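Local coordinates for protein polyketide synthase PksJ (Bacillus subtilis subsp. subtilis, PDB 4J1Q) that serves as a ketoreductase of the bacillaene polyketide assembly line, using NADPH to reduce alpha- and beta-keto groups stereoselectively, at residues L51-R56 against K118-F123; Q111-L116 against I145-P150; Y281-G286 against D327-F332. All coordinates share one frame; numbering follows the deposited sequence.

Contact 1: L51-R56 against K118-F123; sequences LFETER and KEKQLF
Glu53 and Lys120 make the polar half of this contact, Phe52 and Phe123 the apolar half. The lysine chain reaches over from the loop behind strand 108-115, and its bend at the last torsion (chi4 -91°) brings the ammonium to the end of strand 46-52. There Lys120 NZ donates to the backbone Glu53 O at 2.6 Å, although NZ is crowded in the model and the exact length is doubtful. A salt bridge from Lys120 NZ to Glu53 OE1, 3.4 Å long, is weak as a hydrogen bond. The carboxylate has a stronger partner elsewhere, since OE2 is hydrogen-bonded to Tyr88 OH, and Arg84 adds a long, weak ion pair to OE1. Glu53 OE1 also lies at the edge of the Phe123 ring, in its plane and 3.9 Å from CE1, where the slightly positive ring hydrogens suit an anionic oxygen.

Deeper in, Phe52 CD1 sits over one face of Phe123, 3.6 Å from its CG. The two ring planes are 27° apart and offset until they barely overlap, with centroids 5.2 Å apart, and Phe123 CB makes an off-centre CH-pi contact with the Phe52 ring. Phenylalanine suits both buried places because each ring also packs on Val114 and helix 81-98. Lysine suits this partly exposed place, being long enough to serve a carbonyl where the strand has ended. If the ammonium is placed correctly, it is shared between a backbone carbonyl and, more weakly, a carboxylate, which would probably favour its protonated state.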
ATOM      1  N   LEU A  51       6.132 -19.975  -0.873  1.00 57.79           N
ATOM      2  CA  LEU A  51       6.709 -19.594  -2.174  1.00 57.56           C
ATOM      3  C   LEU A  51       5.626 -19.103  -3.125  1.00 56.95           C
ATOM      4  O   LEU A  51       4.689 -19.837  -3.444  1.00 55.76           O
ATOM      5  CB  LEU A  51       7.441 -20.776  -2.834  1.00 62.79           C
ATOM      6  CG  LEU A  51       8.047 -21.861  -1.952  1.00 65.81           C
ATOM      7  CD1 LEU A  51       8.367 -23.085  -2.805  1.00 71.33           C
ATOM      8  CD2 LEU A  51       9.301 -21.336  -1.260  1.00 65.19           C
ATOM      9  N   PHE A  52       5.827 -17.907  -3.659  1.00 55.28           N
ATOM     10  CA  PHE A  52       4.839 -17.263  -4.500  1.00 55.83           C
ATOM     11  C   PHE A  52       5.131 -17.533  -5.966  1.00 58.73           C
ATOM     12  O   PHE A  52       5.812 -16.748  -6.626  1.00 57.35           O
ATOM     13  CB  PHE A  52       4.860 -15.750  -4.255  1.00 52.74           C
ATOM     14  CG  PHE A  52       4.158 -15.336  -3.007  1.00 50.53           C
ATOM     15  CD1 PHE A  52       2.826 -14.985  -3.037  1.00 49.81           C
ATOM     16  CD2 PHE A  52       4.822 -15.312  -1.795  1.00 51.50           C
ATOM     17  CE1 PHE A  52       2.165 -14.631  -1.875  1.00 46.63           C
ATOM     18  CE2 PHE A  52       4.165 -14.946  -0.631  1.00 45.18           C
ATOM     19  CZ  PHE A  52       2.824 -14.668  -0.666  1.00 44.93           C
ATOM     20  N   GLU A  53       4.558 -18.611  -6.486  1.00 63.49           N
ATOM     21  CA  GLU A  53       4.699 -18.942  -7.894  1.00 69.85           C
ATOM     22  C   GLU A  53       6.167 -19.014  -8.280  1.00 74.30           C
ATOM     23  O   GLU A  53       6.575 -18.558  -9.348  1.00 75.12           O
ATOM     24  CB  GLU A  53       3.967 -17.925  -8.744  1.00 68.30           C
ATOM     25  CG  GLU A  53       2.609 -17.595  -8.176  1.00 69.03           C
ATOM     26  CD  GLU A  53       1.677 -17.015  -9.207  1.00 68.87           C
ATOM     27  OE1 GLU A  53       2.174 -16.355 -10.142  1.00 68.01           O
ATOM     28  OE2 GLU A  53       0.449 -17.203  -9.059  1.00 70.00           O
ATOM     29  N   THR A  54       6.958 -19.564  -7.368  1.00 76.48           N
ATOM     30  CA  THR A  54       8.377 -19.772  -7.588  1.00 82.07           C
ATOM     31  C   THR A  54       8.550 -20.916  -8.584  1.00 86.36           C
ATOM     32  O   THR A  54       7.572 -21.553  -8.987  1.00 84.14           O
ATOM     33  CB  THR A  54       9.091 -20.116  -6.262  1.00 80.85           C
ATOM     34  OG1 THR A  54       8.677 -21.416  -5.815  1.00 89.66           O
ATOM     35  CG2 THR A  54       8.736 -19.088  -5.182  1.00 85.29           C
ATOM     36  N   GLU A  55       9.794 -21.180  -8.967  1.00 95.47           N
ATOM     37  CA  GLU A  55      10.102 -22.299  -9.856  1.00100.42           C
ATOM     38  C   GLU A  55       9.972 -23.666  -9.186  1.00100.39           C
ATOM     39  O   GLU A  55      10.299 -23.840  -8.005  1.00100.52           O
ATOM     40  CB  GLU A  55      11.487 -22.138 -10.485  1.00106.36           C
ATOM     41  CG  GLU A  55      11.574 -21.016 -11.509  1.00116.03           C
ATOM     42  CD  GLU A  55      10.483 -21.090 -12.564  1.00121.63           C
ATOM     43  OE1 GLU A  55      10.221 -22.195 -13.085  1.00120.06           O
ATOM     44  OE2 GLU A  55       9.886 -20.034 -12.873  1.00126.15           O
ATOM     45  N   ARG A  56       9.435 -24.610  -9.951  1.00101.29           N
ATOM     46  CA  ARG A  56       9.258 -25.989  -9.526  1.00107.47           C
ATOM     47  C   ARG A  56      10.539 -26.473  -8.875  1.00108.55           C
ATOM     48  O   ARG A  56      10.519 -27.155  -7.845  1.00110.24           O
ATOM     49  CB  ARG A  56       8.995 -26.849 -10.755  1.00113.83           C
ATOM     50  CG  ARG A  56      10.095 -26.697 -11.797  1.00122.01           C
ATOM     51  CD  ARG A  56       9.912 -27.602 -13.008  1.00125.39           C
ATOM     52  NE  ARG A  56      10.927 -27.314 -14.024  1.00131.55           N
ATOM     53  CZ  ARG A  56      11.449 -28.214 -14.856  1.00131.06           C
ATOM     54  NH1 ARG A  56      11.066 -29.481 -14.792  1.00137.59           N
ATOM     55  NH2 ARG A  56      12.367 -27.849 -15.742  1.00125.54           N
ATOM     56  N   LYS A 118       8.307 -10.154 -13.616  1.00 86.84           N
ATOM     57  CA  LYS A 118       7.447  -9.212 -14.325  1.00 88.78           C
ATOM     58  C   LYS A 118       6.380  -8.570 -13.427  1.00 84.32           C
ATOM     59  O   LYS A 118       6.259  -7.348 -13.371  1.00 86.76           O
ATOM     60  CB  LYS A 118       6.791  -9.902 -15.522  1.00 96.82           C
ATOM     61  CG  LYS A 118       6.559  -8.988 -16.715  1.00103.61           C
ATOM     62  CD  LYS A 118       6.455  -9.783 -18.011  1.00107.56           C
ATOM     63  CE  LYS A 118       7.820 -10.243 -18.509  1.00111.41           C
ATOM     64  NZ  LYS A 118       8.348  -9.398 -19.618  1.00112.83           N
ATOM     65  N   GLU A 119       5.581  -9.396 -12.765  1.00 76.22           N
ATOM     66  CA  GLU A 119       4.492  -8.898 -11.935  1.00 66.17           C
ATOM     67  C   GLU A 119       4.569  -9.485 -10.546  1.00 58.55           C
ATOM     68  O   GLU A 119       3.858  -9.057  -9.660  1.00 58.04           O
ATOM     69  CB  GLU A 119       3.147  -9.256 -12.546  1.00 70.14           C
ATOM     70  CG  GLU A 119       2.682  -8.288 -13.608  1.00 78.55           C
ATOM     71  CD  GLU A 119       1.901  -8.961 -14.721  1.00 90.82           C
ATOM     72  OE1 GLU A 119       1.047  -9.823 -14.404  1.00 85.95           O
ATOM     73  OE2 GLU A 119       2.164  -8.646 -15.908  1.00 91.65           O
ATOM     74  N   LYS A 120       5.409 -10.495 -10.374  1.00 54.63           N
ATOM     75  CA  LYS A 120       5.480 -11.250  -9.137  1.00 53.63           C
ATOM     76  C   LYS A 120       6.074 -10.400  -8.020  1.00 48.30           C
ATOM     77  O   LYS A 120       5.996 -10.738  -6.836  1.00 42.95           O
ATOM     78  CB  LYS A 120       6.300 -12.525  -9.351  1.00 54.73           C
ATOM     79  CG  LYS A 120       5.552 -13.581 -10.148  1.00 58.75           C
ATOM     80  CD  LYS A 120       6.495 -14.509 -10.888  1.00 64.84           C
ATOM     81  CE  LYS A 120       5.718 -15.550 -11.683  1.00 69.26           C
ATOM     82  NZ  LYS A 120       5.466 -16.793 -10.901  1.00 69.75           N
ATOM     83  N   GLN A 121       6.638  -9.274  -8.431  1.00 48.59           N
ATOM     84  CA  GLN A 121       7.147  -8.254  -7.526  1.00 47.90           C
ATOM     85  C   GLN A 121       6.052  -7.837  -6.535  1.00 43.47           C
ATOM     86  O   GLN A 121       6.305  -7.633  -5.351  1.00 40.89           O
ATOM     87  CB  GLN A 121       7.548  -7.031  -8.352  1.00 48.92           C
ATOM     88  CG  GLN A 121       8.895  -6.451  -8.002  1.00 55.88           C
ATOM     89  CD  GLN A 121       9.262  -5.298  -8.920  1.00 68.91           C
ATOM     90  OE1 GLN A 121       8.469  -4.354  -9.105  1.00 71.79           O
ATOM     91  NE2 GLN A 121      10.435  -5.400  -9.565  1.00 69.81           N
ATOM     92  N   LEU A 122       4.850  -7.652  -7.064  1.00 40.14           N
ATOM     93  CA  LEU A 122       3.720  -7.199  -6.303  1.00 37.25           C
ATOM     94  C   LEU A 122       3.375  -8.051  -5.069  1.00 36.91           C
ATOM     95  O   LEU A 122       2.866  -7.520  -4.085  1.00 34.06           O
ATOM     96  CB  LEU A 122       2.524  -7.084  -7.220  1.00 37.57           C
ATOM     97  CG  LEU A 122       2.724  -6.059  -8.339  1.00 37.15           C
ATOM     98  CD1 LEU A 122       1.490  -6.010  -9.220  1.00 38.87           C
ATOM     99  CD2 LEU A 122       3.033  -4.691  -7.756  1.00 35.17           C
ATOM    100  N   PHE A 123       3.645  -9.360  -5.127  1.00 36.27           N
ATOM    101  CA  PHE A 123       3.462 -10.253  -3.976  1.00 35.41           C
ATOM    102  C   PHE A 123       4.261  -9.772  -2.761  1.00 33.89           C
ATOM    103  O   PHE A 123       3.961 -10.140  -1.652  1.00 32.76           O
ATOM    104  CB  PHE A 123       3.861 -11.692  -4.345  1.00 36.99           C
ATOM    105  CG  PHE A 123       2.968 -12.319  -5.379  1.00 39.08           C
ATOM    106  CD1 PHE A 123       3.499 -13.120  -6.377  1.00 42.10           C
ATOM    107  CD2 PHE A 123       1.600 -12.077  -5.386  1.00 39.11           C
ATOM    108  CE1 PHE A 123       2.690 -13.660  -7.365  1.00 43.71           C
ATOM    109  CE2 PHE A 123       0.774 -12.661  -6.331  1.00 40.99           C
ATOM    110  CZ  PHE A 123       1.319 -13.446  -7.335  1.00 43.43           C
TER

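Contact 2: Q111-L116 against I145-P150; sequences QAIVPL and IEIEKP
Gln111 presents one face of its flat side-chain amide to Ile145, whose CD1 methyl lies over it, 3.9 Å from NE2. The polar atoms of that amide are satisfied elsewhere: OE1 by His47 NE2, NE2 by Gln143 OE1 and Leu160 O. The carboxylate of Glu146 is a second flat group. Leu116 CD2 stands 3.7 Å from its OE1, an oxygen that also takes the salt bridge from Arg173, which would offset the charge of this buried glutamate.

Between these groups run two parallel strands, the first and last elements of a beta-alpha-beta unit (strand 108-115, helix 126-136, strand 140-147) in a Rossmann-like fold. Their pairing follows the parallel pattern, in which one residue bonds to two residues of its neighbour. Ile145 N donates to Ala112 O at 2.6 Å, nearly straight onto the carbonyl, and Ile145 O receives Val114 N at 2.8 Å with an N-H...O angle of 169°. Farther on, Ile147 N points to Val114 O and Leu116 N weakly to Ile147 O, but crowding around both oxygens makes their lengths doubtful. Pro115 lacks an N-H, yet costs this pairing nothing, because its nitrogen is turned toward strand 46-52.

Ile113, Ile145, Pro115 and Ile147 share one face of the sheet, where branched aliphatic groups suit a strand pressed against helix 156-164. Ile113 and Ile145 lie side by side, pointing the same way. Ile113 has CG1 opposite the carbonyl carbon (chi1 -40°), which turns its other branch, CG2, along the strand toward Ile147. That packing is tight: Ile113 CG2 is 3.2 Å from Ile147 CD1.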
ATOM      1  N   GLN A 111       8.513 -17.391   6.380  1.00 48.66           N
ATOM      2  CA  GLN A 111       9.284 -16.666   5.397  1.00 49.38           C
ATOM      3  C   GLN A 111       8.589 -16.763   4.054  1.00 51.17           C
ATOM      4  O   GLN A 111       8.295 -17.875   3.564  1.00 54.87           O
ATOM      5  CB  GLN A 111      10.683 -17.251   5.273  1.00 51.12           C
ATOM      6  CG  GLN A 111      11.384 -17.439   6.605  1.00 54.74           C
ATOM      7  CD  GLN A 111      12.793 -17.976   6.437  1.00 57.16           C
ATOM      8  OE1 GLN A 111      12.981 -19.079   5.926  1.00 58.23           O
ATOM      9  NE2 GLN A 111      13.789 -17.183   6.827  1.00 53.58           N
ATOM     10  N   ALA A 112       8.329 -15.604   3.461  1.00 44.85           N
ATOM     11  CA  ALA A 112       7.702 -15.555   2.155  1.00 44.99           C
ATOM     12  C   ALA A 112       8.770 -15.333   1.128  1.00 46.65           C
ATOM     13  O   ALA A 112       9.643 -14.467   1.289  1.00 45.18           O
ATOM     14  CB  ALA A 112       6.665 -14.452   2.086  1.00 41.92           C
ATOM     15  N   ILE A 113       8.740 -16.163   0.092  1.00 48.09           N
ATOM     16  CA  ILE A 113       9.706 -16.030  -0.973  1.00 50.59           C
ATOM     17  C   ILE A 113       9.029 -15.429  -2.178  1.00 48.88           C
ATOM     18  O   ILE A 113       8.058 -15.970  -2.691  1.00 49.71           O
ATOM     19  CB  ILE A 113      10.363 -17.370  -1.323  1.00 50.73           C
ATOM     20  CG1 ILE A 113      10.642 -18.166  -0.046  1.00 54.59           C
ATOM     21  CG2 ILE A 113      11.654 -17.137  -2.066  1.00 52.94           C
ATOM     22  CD1 ILE A 113      11.618 -17.538   0.928  1.00 54.13           C
ATOM     23  N   VAL A 114       9.437 -14.213  -2.489  1.00 49.34           N
ATOM     24  CA  VAL A 114       8.879 -13.480  -3.609  1.00 50.80           C
ATOM     25  C   VAL A 114      10.018 -13.316  -4.608  1.00 55.80           C
ATOM     26  O   VAL A 114      11.096 -12.806  -4.251  1.00 52.93           O
ATOM     27  CB  VAL A 114       8.343 -12.095  -3.161  1.00 47.14           C
ATOM     28  CG1 VAL A 114       7.549 -11.400  -4.279  1.00 47.22           C
ATOM     29  CG2 VAL A 114       7.512 -12.245  -1.895  1.00 41.65           C
ATOM     30  N   PRO A 115       9.815 -13.838  -5.827  1.00 58.95           N
ATOM     31  CA  PRO A 115      10.742 -13.585  -6.904  1.00 64.99           C
ATOM     32  C   PRO A 115      10.425 -12.261  -7.580  1.00 67.70           C
ATOM     33  O   PRO A 115       9.299 -12.056  -8.024  1.00 68.36           O
ATOM     34  CB  PRO A 115      10.485 -14.758  -7.855  1.00 66.28           C
ATOM     35  CG  PRO A 115       9.039 -15.081  -7.660  1.00 65.10           C
ATOM     36  CD  PRO A 115       8.684 -14.685  -6.249  1.00 61.21           C
ATOM     37  N   LEU A 116      11.393 -11.351  -7.595  1.00 69.91           N
ATOM     38  CA  LEU A 116      11.331 -10.203  -8.483  1.00 73.84           C
ATOM     39  C   LEU A 116      11.259 -10.699  -9.922  1.00 76.09           C
ATOM     40  O   LEU A 116      12.125 -11.432 -10.381  1.00 84.52           O
ATOM     41  CB  LEU A 116      12.544  -9.294  -8.281  1.00 70.76           C
ATOM     42  CG  LEU A 116      12.810  -8.888  -6.831  1.00 66.49           C
ATOM     43  CD1 LEU A 116      14.280  -9.032  -6.482  1.00 65.58           C
ATOM     44  CD2 LEU A 116      12.359  -7.466  -6.564  1.00 71.67           C
ATOM     45  N   ILE A 145      11.028 -12.268   1.695  1.00 41.36           N
ATOM     46  CA  ILE A 145      12.334 -12.370   1.070  1.00 43.71           C
ATOM     47  C   ILE A 145      12.169 -12.347  -0.441  1.00 46.26           C
ATOM     48  O   ILE A 145      11.630 -13.286  -1.034  1.00 50.39           O
ATOM     49  CB  ILE A 145      13.048 -13.668   1.490  1.00 46.78           C
ATOM     50  CG1 ILE A 145      13.449 -13.599   2.970  1.00 45.67           C
ATOM     51  CG2 ILE A 145      14.253 -13.927   0.591  1.00 48.50           C
ATOM     52  CD1 ILE A 145      13.497 -14.948   3.651  1.00 46.83           C
ATOM     53  N   GLU A 146      12.634 -11.269  -1.055  1.00 47.09           N
ATOM     54  CA  GLU A 146      12.453 -11.058  -2.487  1.00 51.75           C
ATOM     55  C   GLU A 146      13.709 -11.538  -3.213  1.00 54.40           C
ATOM     56  O   GLU A 146      14.820 -11.183  -2.833  1.00 51.78           O
ATOM     57  CB  GLU A 146      12.224  -9.564  -2.779  1.00 47.77           C
ATOM     58  CG  GLU A 146      11.023  -8.960  -2.055  1.00 52.95           C
ATOM     59  CD  GLU A 146      11.048  -7.429  -1.995  1.00 53.63           C
ATOM     60  OE1 GLU A 146      11.295  -6.765  -3.040  1.00 49.44           O
ATOM     61  OE2 GLU A 146      10.786  -6.888  -0.898  1.00 53.71           O
ATOM     62  N   ILE A 147      13.536 -12.351  -4.248  1.00 60.84           N
ATOM     63  CA  ILE A 147      14.672 -13.010  -4.881  1.00 60.04           C
ATOM     64  C   ILE A 147      14.607 -12.837  -6.381  1.00 62.14           C
ATOM     65  O   ILE A 147      13.604 -13.181  -7.008  1.00 64.38           O
ATOM     66  CB  ILE A 147      14.685 -14.508  -4.580  1.00 64.75           C
ATOM     67  CG1 ILE A 147      14.854 -14.737  -3.081  1.00 64.46           C
ATOM     68  CG2 ILE A 147      15.779 -15.207  -5.388  1.00 68.22           C
ATOM     69  CD1 ILE A 147      14.683 -16.181  -2.666  1.00 65.44           C
ATOM     70  N   GLU A 148      15.697 -12.340  -6.952  1.00 65.95           N
ATOM     71  CA  GLU A 148      15.765 -12.022  -8.379  1.00 73.13           C
ATOM     72  C   GLU A 148      15.650 -13.257  -9.283  1.00 76.16           C
ATOM     73  O   GLU A 148      14.916 -13.236 -10.277  1.00 77.22           O
ATOM     74  CB  GLU A 148      17.047 -11.240  -8.693  1.00 76.44           C
ATOM     75  CG  GLU A 148      17.528 -11.352 -10.132  1.00 92.27           C
ATOM     76  CD  GLU A 148      17.001 -10.243 -11.034  1.00 96.60           C
ATOM     77  OE1 GLU A 148      16.910  -9.074 -10.593  1.00100.59           O
ATOM     78  OE2 GLU A 148      16.703 -10.537 -12.208  1.00107.39           O
ATOM     79  N   LYS A 149      16.393 -14.314  -8.960  1.00 73.28           N
ATOM     80  CA  LYS A 149      16.163 -15.626  -9.584  1.00 81.82           C
ATOM     81  C   LYS A 149      16.517 -16.715  -8.597  1.00 80.94           C
ATOM     82  O   LYS A 149      17.651 -17.182  -8.571  1.00 80.31           O
ATOM     83  CB  LYS A 149      17.009 -15.815 -10.857  1.00 91.20           C
ATOM     84  CG  LYS A 149      17.132 -14.583 -11.747  1.00 99.42           C
ATOM     85  CD  LYS A 149      15.824 -14.269 -12.450  1.00104.78           C
ATOM     86  CE  LYS A 149      15.832 -14.781 -13.875  1.00111.42           C
ATOM     87  NZ  LYS A 149      14.427 -15.032 -14.292  1.00121.08           N
ATOM     88  N   PRO A 150      15.562 -17.087  -7.739  1.00 78.11           N
ATOM     89  CA  PRO A 150      15.909 -17.997  -6.653  1.00 80.52           C
ATOM     90  C   PRO A 150      16.356 -19.398  -7.133  1.00 88.87           C
ATOM     91  O   PRO A 150      17.309 -19.951  -6.580  1.00 91.51           O
ATOM     92  CB  PRO A 150      14.624 -18.063  -5.815  1.00 72.81           C
ATOM     93  CG  PRO A 150      13.530 -17.674  -6.747  1.00 68.46           C
ATOM     94  CD  PRO A 150      14.135 -16.718  -7.741  1.00 73.52           C
TER

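Contact 3: Y281-G286 against D327-F332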
ATOM      1  N   TYR A 281     -14.551  14.661 -22.401  1.00110.81           N
ATOM      2  CA  TYR A 281     -13.503  15.621 -22.063  1.00112.03           C
ATOM      3  C   TYR A 281     -12.282  15.374 -22.930  1.00110.61           C
ATOM      4  O   TYR A 281     -12.130  14.296 -23.489  1.00116.38           O
ATOM      5  CB  TYR A 281     -13.111  15.455 -20.594  1.00114.41           C
ATOM      6  CG  TYR A 281     -14.239  15.701 -19.630  1.00112.31           C
ATOM      7  CD1 TYR A 281     -14.914  16.914 -19.619  1.00114.03           C
ATOM      8  CD2 TYR A 281     -14.630  14.721 -18.725  1.00112.85           C
ATOM      9  CE1 TYR A 281     -15.954  17.147 -18.739  1.00118.66           C
ATOM     10  CE2 TYR A 281     -15.668  14.941 -17.834  1.00115.90           C
ATOM     11  CZ  TYR A 281     -16.321  16.161 -17.838  1.00121.67           C
ATOM     12  OH  TYR A 281     -17.367  16.377 -16.967  1.00117.99           O
ATOM     13  N   GLY A 282     -11.382  16.343 -22.984  1.00111.52           N
ATOM     14  CA  GLY A 282     -10.187  16.209 -23.812  1.00120.36           C
ATOM     15  C   GLY A 282      -9.284  15.096 -23.318  1.00119.65           C
ATOM     16  O   GLY A 282      -8.849  14.230 -24.081  1.00128.56           O
ATOM     17  N   THR A 283      -9.002  15.117 -22.024  1.00109.60           N
ATOM     18  CA  THR A 283      -7.968  14.256 -21.471  1.00108.21           C
ATOM     19  C   THR A 283      -8.063  14.098 -19.956  1.00 95.51           C
ATOM     20  O   THR A 283      -8.901  14.718 -19.294  1.00 91.22           O
ATOM     21  CB  THR A 283      -6.555  14.749 -21.844  1.00112.25           C
ATOM     22  OG1 THR A 283      -6.335  16.059 -21.299  1.00119.41           O
ATOM     23  CG2 THR A 283      -6.391  14.792 -23.350  1.00121.50           C
ATOM     24  N   LEU A 284      -7.185  13.265 -19.418  1.00 84.65           N
ATOM     25  CA  LEU A 284      -7.025  13.166 -17.992  1.00 77.53           C
ATOM     26  C   LEU A 284      -5.657  13.725 -17.603  1.00 73.30           C
ATOM     27  O   LEU A 284      -4.644  13.281 -18.122  1.00 71.18           O
ATOM     28  CB  LEU A 284      -7.142  11.694 -17.600  1.00 75.58           C
ATOM     29  CG  LEU A 284      -7.615  11.338 -16.200  1.00 69.68           C
ATOM     30  CD1 LEU A 284      -8.760  12.237 -15.750  1.00 68.78           C
ATOM     31  CD2 LEU A 284      -8.029   9.872 -16.216  1.00 68.56           C
ATOM     32  N   ASN A 285      -5.639  14.709 -16.710  1.00 72.44           N
ATOM     33  CA  ASN A 285      -4.380  15.321 -16.256  1.00 72.55           C
ATOM     34  C   ASN A 285      -3.808  14.711 -14.980  1.00 70.97           C
ATOM     35  O   ASN A 285      -2.715  15.070 -14.561  1.00 70.88           O
ATOM     36  CB  ASN A 285      -4.559  16.815 -16.038  1.00 77.93           C
ATOM     37  CG  ASN A 285      -4.729  17.570 -17.333  1.00 84.56           C
ATOM     38  OD1 ASN A 285      -4.292  17.115 -18.401  1.00 85.04           O
ATOM     39  ND2 ASN A 285      -5.402  18.710 -17.256  1.00 90.50           N
ATOM     40  N   GLY A 286      -4.569  13.842 -14.328  1.00 66.15           N
ATOM     41  CA  GLY A 286      -4.192  13.396 -12.998  1.00 63.98           C
ATOM     42  C   GLY A 286      -5.206  12.461 -12.378  1.00 60.10           C
ATOM     43  O   GLY A 286      -6.408  12.573 -12.643  1.00 62.25           O
ATOM     44  N   ASP A 327      -3.708   4.750 -21.586  1.00 80.96           N
ATOM     45  CA  ASP A 327      -3.476   5.539 -22.803  1.00 87.99           C
ATOM     46  C   ASP A 327      -3.663   7.043 -22.602  1.00 85.23           C
ATOM     47  O   ASP A 327      -3.780   7.793 -23.564  1.00 84.37           O
ATOM     48  CB  ASP A 327      -4.352   5.038 -23.954  1.00 89.78           C
ATOM     49  CG  ASP A 327      -4.003   3.619 -24.376  1.00 96.43           C
ATOM     50  OD1 ASP A 327      -3.002   3.068 -23.872  1.00100.40           O
ATOM     51  OD2 ASP A 327      -4.714   3.068 -25.239  1.00100.36           O
ATOM     52  N   PHE A 328      -3.670   7.484 -21.350  1.00 81.06           N
ATOM     53  CA  PHE A 328      -3.859   8.899 -21.058  1.00 81.72           C
ATOM     54  C   PHE A 328      -2.541   9.568 -20.728  1.00 81.10           C
ATOM     55  O   PHE A 328      -1.700   8.980 -20.061  1.00 77.21           O
ATOM     56  CB  PHE A 328      -4.824   9.087 -19.897  1.00 79.16           C
ATOM     57  CG  PHE A 328      -6.233   8.702 -20.211  1.00 81.75           C
ATOM     58  CD1 PHE A 328      -7.180   9.677 -20.484  1.00 85.92           C
ATOM     59  CD2 PHE A 328      -6.634   7.371 -20.154  1.00 82.54           C
ATOM     60  CE1 PHE A 328      -8.499   9.334 -20.711  1.00 92.02           C
ATOM     61  CE2 PHE A 328      -7.956   7.021 -20.377  1.00 85.05           C
ATOM     62  CZ  PHE A 328      -8.890   8.006 -20.663  1.00 89.20           C
ATOM     63  N   PRO A 329      -2.366  10.817 -21.186  1.00 85.24           N
ATOM     64  CA  PRO A 329      -1.134  11.559 -20.960  1.00 83.10           C
ATOM     65  C   PRO A 329      -1.107  12.228 -19.587  1.00 78.96           C
ATOM     66  O   PRO A 329      -1.097  13.459 -19.510  1.00 81.35           O
ATOM     67  CB  PRO A 329      -1.166  12.616 -22.068  1.00 85.60           C
ATOM     68  CG  PRO A 329      -2.614  12.868 -22.284  1.00 86.74           C
ATOM     69  CD  PRO A 329      -3.304  11.554 -22.054  1.00 87.85           C
ATOM     70  N   LEU A 330      -1.070  11.421 -18.525  1.00 72.79           N
ATOM     71  CA  LEU A 330      -1.201  11.918 -17.151  1.00 69.66           C
ATOM     72  C   LEU A 330       0.006  12.719 -16.695  1.00 68.77           C
ATOM     73  O   LEU A 330       1.139  12.368 -17.015  1.00 68.60           O
ATOM     74  CB  LEU A 330      -1.417  10.751 -16.176  1.00 68.23           C
ATOM     75  CG  LEU A 330      -2.655   9.869 -16.359  1.00 69.80           C
ATOM     76  CD1 LEU A 330      -2.577   8.644 -15.457  1.00 69.91           C
ATOM     77  CD2 LEU A 330      -3.917  10.658 -16.069  1.00 69.36           C
ATOM     78  N   ASP A 331      -0.232  13.735 -15.866  1.00 68.32           N
ATOM     79  CA  ASP A 331       0.846  14.385 -15.124  1.00 69.08           C
ATOM     80  C   ASP A 331       1.246  13.552 -13.885  1.00 69.80           C
ATOM     81  O   ASP A 331       2.404  13.572 -13.462  1.00 69.97           O
ATOM     82  CB  ASP A 331       0.441  15.808 -14.708  1.00 74.71           C
ATOM     83  CG  ASP A 331      -0.043  16.681 -15.897  1.00 80.30           C
ATOM     84  OD1 ASP A 331       0.325  16.397 -17.065  1.00 78.65           O
ATOM     85  OD2 ASP A 331      -0.804  17.653 -15.644  1.00 80.56           O
ATOM     86  N   PHE A 332       0.292  12.798 -13.329  1.00 65.07           N
ATOM     87  CA  PHE A 332       0.542  11.982 -12.140  1.00 62.98           C
ATOM     88  C   PHE A 332      -0.496  10.868 -11.942  1.00 62.08           C
ATOM     89  O   PHE A 332      -1.607  10.918 -12.491  1.00 59.75           O
ATOM     90  CB  PHE A 332       0.631  12.855 -10.876  1.00 63.92           C
ATOM     91  CG  PHE A 332      -0.597  13.703 -10.626  1.00 68.12           C
ATOM     92  CD1 PHE A 332      -1.799  13.119 -10.236  1.00 63.79           C
ATOM     93  CD2 PHE A 332      -0.541  15.094 -10.760  1.00 71.20           C
ATOM     94  CE1 PHE A 332      -2.917  13.901  -9.998  1.00 66.48           C
ATOM     95  CE2 PHE A 332      -1.653  15.878 -10.536  1.00 70.25           C
ATOM     96  CZ  PHE A 332      -2.842  15.280 -10.151  1.00 72.21           C
TER
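Gly286 rests its bare CA on the face of the Phe332 ring, a CH-pi contact in which the backbone takes the place of a side chain. Gly286 CA is 3.8 Å from the ring centroid and 30° off the ring normal, its nearest ring atom being Phe332 CE1. Glycine suits the place, having no CB to run into Phe332 CZ. Phe332 holds CG between its backbone N and carbonyl carbon (chi1 57°), the crowded position, and this swings the ring back over the glycine. Both residues stand at the entry to neighbouring parallel strands, 286-289 and 332-338, of the Rossmann fold of the ketoreductase domain.

A single hydrogen bond joins the two entries, Asp331 N to Asn285 O at 3.1 Å, and it is unusual too, as the donor stands well above the carbonyl plane. The Asp331 carboxylate lies beside the same carbonyl, Asp331 OD2 3.4 Å from Asn285 O without a bond, while OD1 forms a salt bridge with Arg200, which would offset the charge.

Upstream, Pro329 centres an inverse gamma turn, a tight bend for which a proline ring is well suited. The turn separates Phe328 from Leu330, yet both meet Leu284. This buried leucine lays CD2 over one face of the Phe328 ring and puts CB 3.5 Å from Phe328 CD1. Leu330 runs alongside it, and Leu330 CD2 is 3.7 Å from Leu284 CB.

From the N terminus, the chain opens contact 1 at the end of strand 46-52 and contact 2 on strand 108-115. Residues 118-123 then close contact 1, and only after helix 126-136 does strand 140-147 close contact 2, so the two loops cross. They also touch: strands 46-52 and 108-115 are neighbours, and Phe52 N probably bonds to Ile113 O. Together they tie three adjacent strands and the loop behind the middle one. Contact 3 comes later in series, its centre about 32 Å and about 35 Å from the centres of contacts 1 and 2. Residues 327-332 close the loop opened at 281-286, which carries strand 286-289 and helix 304-324, joining two strand starts in the ketoreductase domain.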